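Local coordinates for protein nigritoxine (Vibrio nigripulchritudo, PDB 5M41) that acts as a bacterial toxin against crustaceans and insects and has a new fold, at residues A[130-133]-A[134-137]; A[185-188]-A[189-192]; A[192-195]-A[196-199]. All coordinates share one frame; numbering follows the deposited sequence.

Interaction 1 (A[130-133]-A[134-137]); sequences NFTS and WEKR
Thr-132 and Glu-135 exchange a pair of reciprocal hydrogen bonds at the start of a short helical turn. In one direction the backbone N of Glu-135 donates to Thr-132 OG1 at 3.0 Å; in the other, Thr-132 N donates to Glu-135 OE1 at 2.8 Å, nearly straight at 168°. The threonine hydroxyl can face the turn because OG1 sits between the backbone N and the carbonyl carbon (chi1 66°). The glutamate, with its chain extended beyond CG, reaches back along the backbone, and Thr-132 N meets OE1 from above the carboxylate plane. This is a capping box, with Thr-132 as N-cap of helix 133-136, so that side chains serve two amides at the helix start. OE1 also forms a salt bridge with Arg-184 of helix 177-191, which ties the box to the neighbouring helix and probably helps keep the carboxylate charged.

A second polar contact comes from Lys-136, whose chain turns at its last torsion and brings NZ to 2.8 Å from Phe-131 O, somewhat out of the carbonyl plane. Weak backbone bonds run from Lys-136 N to Thr-132 O and to Ser-133 O, so the turn is only loosely closed by its own backbone.

The apolar share belongs to Phe-131. Its CB lies 3.9 Å from Glu-135 CB, while Glu-135 OE1 stands at the ring edge, near its plane, with the carboxylate turned 79° against the ring. Beyond the two segments, the buried ring packs on Ala-83, Trp-159 and Tyr-163.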
loop_
_atom_site.group_PDB
_atom_site.type_symbol
_atom_site.label_atom_id
_atom_site.label_comp_id
_atom_site.label_asym_id
_atom_site.label_seq_id
_atom_site.Cartn_x
_atom_site.Cartn_y
_atom_site.Cartn_z
ATOM N N ASN A 130 -4.378 26.412 -35.374
ATOM C CA ASN A 130 -5.812 26.140 -35.353
ATOM C C ASN A 130 -6.378 25.737 -36.706
ATOM O O ASN A 130 -7.581 25.417 -36.815
ATOM C CB ASN A 130 -6.563 27.343 -34.788
ATOM C CG ASN A 130 -6.404 27.480 -33.278
ATOM O OD1 ASN A 130 -6.245 26.490 -32.586
ATOM N ND2 ASN A 130 -6.484 28.705 -32.763
ATOM N N PHE A 131 -5.508 25.725 -37.729
ATOM C CA PHE A 131 -5.889 25.352 -39.074
ATOM C C PHE A 131 -5.296 24.000 -39.447
ATOM O O PHE A 131 -4.201 23.669 -39.019
ATOM C CB PHE A 131 -5.457 26.457 -40.063
ATOM C CG PHE A 131 -6.140 27.786 -39.800
ATOM C CD1 PHE A 131 -7.409 28.059 -40.322
ATOM C CD2 PHE A 131 -5.524 28.752 -38.998
ATOM C CE1 PHE A 131 -8.033 29.281 -40.070
ATOM C CE2 PHE A 131 -6.151 29.962 -38.724
ATOM C CZ PHE A 131 -7.412 30.229 -39.261
ATOM N N THR A 132 -6.023 23.214 -40.234
ATOM C CA THR A 132 -5.510 21.935 -40.722
ATOM C C THR A 132 -4.336 22.155 -41.680
ATOM O O THR A 132 -4.096 23.294 -42.118
ATOM C CB THR A 132 -6.605 21.143 -41.455
ATOM O OG1 THR A 132 -6.978 21.840 -42.662
ATOM C CG2 THR A 132 -7.868 20.910 -40.530
ATOM N N SER A 133 -3.611 21.079 -42.017
ATOM C CA SER A 133 -2.577 21.155 -43.070
ATOM C C SER A 133 -3.124 21.723 -44.362
ATOM O O SER A 133 -2.514 22.619 -44.965
ATOM C CB SER A 133 -1.997 19.786 -43.372
ATOM O OG SER A 133 -1.411 19.280 -42.216
ATOM N N TRP A 134 -4.288 21.218 -44.769
ATOM C CA TRP A 134 -4.982 21.720 -45.957
ATOM C C TRP A 134 -5.279 23.199 -45.890
ATOM O O TRP A 134 -5.089 23.920 -46.874
ATOM C CB TRP A 134 -6.277 20.932 -46.149
ATOM C CG TRP A 134 -7.102 21.384 -47.329
ATOM C CD1 TRP A 134 -8.277 22.122 -47.307
ATOM C CD2 TRP A 134 -6.815 21.164 -48.743
ATOM N NE1 TRP A 134 -8.739 22.347 -48.569
ATOM C CE2 TRP A 134 -7.908 21.787 -49.481
ATOM C CE3 TRP A 134 -5.804 20.516 -49.447
ATOM C CZ2 TRP A 134 -7.966 21.766 -50.863
ATOM C CZ3 TRP A 134 -5.863 20.514 -50.849
ATOM C CH2 TRP A 134 -6.926 21.119 -51.537
ATOM N N GLU A 135 -5.741 23.672 -44.731
ATOM C CA GLU A 135 -6.164 25.064 -44.566
ATOM C C GLU A 135 -5.044 26.074 -44.367
ATOM O O GLU A 135 -5.272 27.274 -44.588
ATOM C CB GLU A 135 -7.129 25.229 -43.380
ATOM C CG GLU A 135 -8.464 24.500 -43.503
ATOM C CD GLU A 135 -9.106 24.201 -42.151
ATOM O OE1 GLU A 135 -8.438 24.331 -41.096
ATOM O OE2 GLU A 135 -10.298 23.831 -42.155
ATOM N N LYS A 136 -3.880 25.611 -43.900
ATOM C CA LYS A 136 -2.831 26.496 -43.384
ATOM C C LYS A 136 -2.281 27.431 -44.465
ATOM O O LYS A 136 -1.832 28.547 -44.173
ATOM C CB LYS A 136 -1.673 25.682 -42.815
ATOM C CG LYS A 136 -1.675 25.520 -41.301
ATOM C CD LYS A 136 -0.525 24.600 -40.921
ATOM C CE LYS A 136 -0.349 24.473 -39.421
ATOM N NZ LYS A 136 -1.430 23.666 -38.808
ATOM N N ARG A 137 -2.320 26.953 -45.704
ATOM C CA ARG A 137 -1.851 27.713 -46.866
ATOM C C ARG A 137 -2.637 29.036 -47.104
ATOM O O ARG A 137 -2.086 29.983 -47.651
ATOM C CB ARG A 137 -1.839 26.779 -48.104
ATOM C CG ARG A 137 -1.398 27.384 -49.433
ATOM C CD ARG A 137 0.028 27.939 -49.414
ATOM N NE ARG A 137 0.318 28.707 -50.631
ATOM C CZ ARG A 137 -0.057 29.971 -50.851
ATOM N NH1 ARG A 137 -0.746 30.654 -49.938
ATOM N NH2 ARG A 137 0.255 30.558 -51.997
#

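Interaction 2 (A[185-188]-A[189-192]); sequences LDYH and VSQE. With MG (magnesium ion), chain B.
Gln-191, the last residue of helix 177-191, folds back over Tyr-187 and lays its amide almost flat against the phenol, the two planes only 17° apart. Its first torsion, with CG anti to the carbonyl carbon (chi1 -73°), sets CG over one face of the ring, and the bend at chi2 then turns the amide along it. CG lies 3.6 Å from the centroid of the Tyr-187 ring, displaced toward the rim, a CH-pi contact. Farther out, NE2 of Gln-191 comes to 3.5 Å from Tyr-187 CE1.

Tyr-187 O is gripped twice. Gln-191 N donates to it as in any helix, and Ser-190 OG adds a second bond of 3.0 Å, approaching from the flank of the carbonyl at a C=O...O angle of 118°.

Across the next pair, Glu-192 CG meets the edge of the His-188 ring at CD2, 3.8 Å away, with the carboxylate steeply inclined to the imidazole. Both polar ends are occupied elsewhere: His-188 ND1 bonds with Thr-84, and Glu-192 OE1 with Ser-133. Leu-185 and Val-189 continue the apolar flank toward helix 195-203.

The same turn carries a metal site. Val-189 O and Glu-192 O, three residues apart, bind a magnesium ion at 2.5 Å and 2.2 Å. One water on the ion, water 1, also donates to Ser-190 O at 2.7 Å, linking the coordination shell to a further carbonyl. This is a cation site at a helix C-terminus, where carbonyls of the last turn and of the residue just beyond it offer oxygens to the metal.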
loop_
_atom_site.group_PDB
_atom_site.type_symbol
_atom_site.label_atom_id
_atom_site.label_comp_id
_atom_site.label_asym_id
_atom_site.label_seq_id
_atom_site.Cartn_x
_atom_site.Cartn_y
_atom_site.Cartn_z
ATOM N N LEU A 185 -13.093 20.655 -33.552
ATOM C CA LEU A 185 -11.903 19.960 -33.081
ATOM C C LEU A 185 -11.912 18.498 -33.578
ATOM O O LEU A 185 -10.898 17.978 -34.046
ATOM C CB LEU A 185 -11.806 20.065 -31.542
ATOM C CG LEU A 185 -10.685 19.286 -30.844
ATOM C CD1 LEU A 185 -9.336 19.747 -31.421
ATOM C CD2 LEU A 185 -10.721 19.423 -29.315
ATOM N N ASP A 186 -13.056 17.825 -33.487
ATOM C CA ASP A 186 -13.151 16.452 -34.002
ATOM C C ASP A 186 -12.764 16.398 -35.495
ATOM O O ASP A 186 -12.004 15.543 -35.917
ATOM C CB ASP A 186 -14.570 15.892 -33.850
ATOM C CG ASP A 186 -14.913 15.503 -32.418
ATOM O OD1 ASP A 186 -14.008 15.308 -31.574
ATOM O OD2 ASP A 186 -16.120 15.409 -32.134
ATOM N N TYR A 187 -13.299 17.314 -36.288
ATOM C CA TYR A 187 -12.947 17.387 -37.694
ATOM C C TYR A 187 -11.466 17.643 -37.904
ATOM O O TYR A 187 -10.838 17.028 -38.753
ATOM C CB TYR A 187 -13.756 18.494 -38.378
ATOM C CG TYR A 187 -13.299 18.821 -39.786
ATOM C CD1 TYR A 187 -13.552 17.949 -40.847
ATOM C CD2 TYR A 187 -12.656 20.035 -40.064
ATOM C CE1 TYR A 187 -13.146 18.263 -42.151
ATOM C CE2 TYR A 187 -12.253 20.368 -41.365
ATOM C CZ TYR A 187 -12.513 19.480 -42.406
ATOM O OH TYR A 187 -12.107 19.815 -43.689
ATOM N N HIS A 188 -10.910 18.584 -37.162
ATOM C CA HIS A 188 -9.482 18.910 -37.294
ATOM C C HIS A 188 -8.633 17.692 -37.044
ATOM O O HIS A 188 -7.750 17.325 -37.849
ATOM C CB HIS A 188 -9.134 20.043 -36.331
ATOM C CG HIS A 188 -7.753 20.613 -36.517
ATOM N ND1 HIS A 188 -7.468 21.906 -36.252
ATOM C CD2 HIS A 188 -6.557 20.022 -36.933
ATOM C CE1 HIS A 188 -6.156 22.145 -36.510
ATOM N NE2 HIS A 188 -5.597 20.994 -36.922
ATOM N N VAL A 189 -8.904 17.005 -35.944
ATOM C CA VAL A 189 -8.231 15.732 -35.665
ATOM C C VAL A 189 -8.417 14.715 -36.787
ATOM O O VAL A 189 -7.456 14.012 -37.159
ATOM C CB VAL A 189 -8.692 15.139 -34.317
ATOM C CG1 VAL A 189 -8.203 13.692 -34.160
ATOM C CG2 VAL A 189 -8.212 16.041 -33.188
ATOM N N SER A 190 -9.621 14.632 -37.355
ATOM C CA SER A 190 -9.835 13.640 -38.420
ATOM C C SER A 190 -9.153 14.008 -39.742
ATOM O O SER A 190 -8.899 13.136 -40.576
ATOM C CB SER A 190 -11.312 13.385 -38.673
ATOM O OG SER A 190 -11.826 14.326 -39.570
ATOM N N GLN A 191 -8.894 15.294 -39.947
ATOM C CA GLN A 191 -8.151 15.735 -41.127
ATOM C C GLN A 191 -6.628 15.504 -41.081
ATOM O O GLN A 191 -5.935 15.682 -42.096
ATOM C CB GLN A 191 -8.430 17.210 -41.361
ATOM C CG GLN A 191 -9.828 17.442 -41.901
ATOM C CD GLN A 191 -9.955 17.012 -43.348
ATOM O OE1 GLN A 191 -9.287 17.574 -44.229
ATOM N NE2 GLN A 191 -10.828 16.041 -43.611
ATOM N N GLU A 192 -6.110 15.148 -39.909
ATOM C CA GLU A 192 -4.670 15.077 -39.677
ATOM C C GLU A 192 -4.276 13.633 -39.353
ATOM O O GLU A 192 -5.132 12.847 -39.009
ATOM C CB GLU A 192 -4.248 16.056 -38.571
ATOM C CG GLU A 192 -4.542 17.518 -38.883
ATOM C CD GLU A 192 -3.855 17.988 -40.165
ATOM O OE1 GLU A 192 -2.666 17.684 -40.378
ATOM O OE2 GLU A 192 -4.518 18.638 -40.982
HETATM MG MG MG B . -6.642 11.765 -37.771
HETATM O O HOH W 1 -7.476 11.011 -39.834
HETATM O O HOH W 2 -8.641 10.541 -36.939
HETATM O O HOH W 3 -5.035 9.863 -37.894
#

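Interaction 3 (A[192-195]-A[196-199]); sequences ENND and DQIL. With MG (magnesium ion), chain B.
Ile-198 N donates to Asn-194 O at 3.1 Å, nearly straight, and Leu-199 N to Asp-195 O, the first bonds of helix 195-203, which the chain enters through an inverse gamma turn centred on Asn-194. Although Asn-194 holds the N-cap position, its side chain makes no capping bond. With chi1 at 54° its amide stands over the first turn instead. OD1 lies against Ile-198 CG1, at a separation so short that its detail is doubtful, while ND2 gives a weak hydrogen bond of 3.3 Å to Gln-197 OE1, the two amide planes almost perpendicular. Ile-198 also sends CD1 to 3.5 Å from Glu-192 CG, so its outer branch bridges the aliphatic part of the glutamate and the asparagine amide.

Asp-195 works on the metal side. Its carboxylate is monodentate, with OD1 bound to magnesium at 2.1 Å; OD2 stays off the ion but accepts from water 2 at 2.7 Å, an indirect second hold that helps fix the rotation of the group. Water 3 similarly donates to Asn-193 O. Asp-196 is not a ligand; its OD1 forms a salt bridge with Arg-30 of helix 22-30. With the carboxylate of Asp-195 added to the carbonyls of Val-189 and Glu-192, three protein oxygens and three waters make a six-coordinate magnesium site at a helix-loop-helix junction.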
loop_
_atom_site.group_PDB
_atom_site.type_symbol
_atom_site.label_atom_id
_atom_site.label_comp_id
_atom_site.label_asym_id
_atom_site.label_seq_id
_atom_site.Cartn_x
_atom_site.Cartn_y
_atom_site.Cartn_z
ATOM N N GLU A 192 -6.110 15.148 -39.909
ATOM C CA GLU A 192 -4.670 15.077 -39.677
ATOM C C GLU A 192 -4.276 13.633 -39.353
ATOM O O GLU A 192 -5.132 12.847 -39.009
ATOM C CB GLU A 192 -4.248 16.056 -38.571
ATOM C CG GLU A 192 -4.542 17.518 -38.883
ATOM C CD GLU A 192 -3.855 17.988 -40.165
ATOM O OE1 GLU A 192 -2.666 17.684 -40.378
ATOM O OE2 GLU A 192 -4.518 18.638 -40.982
ATOM N N ASN A 193 -3.005 13.261 -39.567
ATOM C CA ASN A 193 -2.538 11.879 -39.269
ATOM C C ASN A 193 -2.134 11.651 -37.809
ATOM O O ASN A 193 -2.275 10.545 -37.290
ATOM C CB ASN A 193 -1.382 11.437 -40.196
ATOM C CG ASN A 193 -1.842 11.166 -41.623
ATOM O OD1 ASN A 193 -3.001 10.833 -41.862
ATOM N ND2 ASN A 193 -0.932 11.329 -42.578
ATOM N N ASN A 194 -1.628 12.696 -37.163
ATOM C CA ASN A 194 -1.084 12.592 -35.793
ATOM C C ASN A 194 -2.112 12.980 -34.750
ATOM O O ASN A 194 -1.954 13.959 -34.017
ATOM C CB ASN A 194 0.224 13.399 -35.629
ATOM C CG ASN A 194 0.091 14.862 -36.055
ATOM O OD1 ASN A 194 -0.767 15.222 -36.879
ATOM N ND2 ASN A 194 0.953 15.720 -35.493
ATOM N N ASP A 195 -3.182 12.198 -34.708
ATOM C CA ASP A 195 -4.271 12.426 -33.803
ATOM C C ASP A 195 -3.806 12.944 -32.440
ATOM O O ASP A 195 -4.217 14.027 -32.045
ATOM C CB ASP A 195 -5.145 11.152 -33.676
ATOM C CG ASP A 195 -6.048 10.959 -34.875
ATOM O OD1 ASP A 195 -5.706 11.498 -35.961
ATOM O OD2 ASP A 195 -7.116 10.313 -34.745
ATOM N N ASP A 196 -2.951 12.200 -31.727
ATOM C CA ASP A 196 -2.783 12.475 -30.297
ATOM C C ASP A 196 -2.083 13.802 -30.073
ATOM O O ASP A 196 -2.477 14.592 -29.208
ATOM C CB ASP A 196 -2.044 11.337 -29.572
ATOM C CG ASP A 196 -2.856 10.040 -29.530
ATOM O OD1 ASP A 196 -4.080 10.051 -29.803
ATOM O OD2 ASP A 196 -2.258 9.019 -29.198
ATOM N N GLN A 197 -1.049 14.047 -30.863
ATOM C CA GLN A 197 -0.265 15.254 -30.714
ATOM C C GLN A 197 -1.031 16.513 -31.124
ATOM O O GLN A 197 -0.910 17.557 -30.479
ATOM C CB GLN A 197 1.038 15.134 -31.496
ATOM C CG GLN A 197 1.957 16.319 -31.295
ATOM C CD GLN A 197 3.263 16.130 -32.011
ATOM O OE1 GLN A 197 3.303 15.591 -33.133
ATOM N NE2 GLN A 197 4.350 16.564 -31.373
ATOM N N ILE A 198 -1.821 16.421 -32.187
ATOM C CA ILE A 198 -2.575 17.587 -32.620
ATOM C C ILE A 198 -3.587 17.917 -31.547
ATOM O O ILE A 198 -3.734 19.074 -31.150
ATOM C CB ILE A 198 -3.215 17.395 -34.003
ATOM C CG1 ILE A 198 -2.108 17.161 -35.027
ATOM C CG2 ILE A 198 -3.950 18.655 -34.427
ATOM C CD1 ILE A 198 -2.204 17.999 -36.288
ATOM N N LEU A 199 -4.228 16.879 -31.016
ATOM C CA LEU A 199 -5.208 17.055 -29.966
ATOM C C LEU A 199 -4.631 17.710 -28.680
ATOM O O LEU A 199 -5.217 18.657 -28.134
ATOM C CB LEU A 199 -5.839 15.700 -29.649
ATOM C CG LEU A 199 -7.219 15.577 -29.017
ATOM C CD1 LEU A 199 -8.225 16.669 -29.430
ATOM C CD2 LEU A 199 -7.749 14.194 -29.359
HETATM MG MG MG B . -6.642 11.765 -37.771
HETATM O O HOH W 3 -5.035 9.863 -37.894
HETATM O O HOH W 2 -8.641 10.541 -36.939
HETATM O O HOH W 1 -7.476 11.011 -39.834
#

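All three contacts are local and mix buried with exposed residues. In interaction 1 buried Phe-131 and Thr-132 stand against exposed Trp-134; in interaction 2 buried Leu-185 and His-188 against exposed Tyr-187, Ser-190 and Gln-191. Interactions 2 and 3 share Glu-192 and the magnesium ion with its waters: one supplies the end of helix 177-191, the other the start of helix 195-203. Between these helices Leu-185 and Val-189 pack on Leu-199, and Ile-198 on the His-188 ring. Interaction 1 contributes no metal ligand and joins the site through the Ser-133 to Glu-192 bond. The chemistry follows position: side-chain capping at 130-137, carbonyl ligands at 185-192, a carboxylate ligand at 192-199.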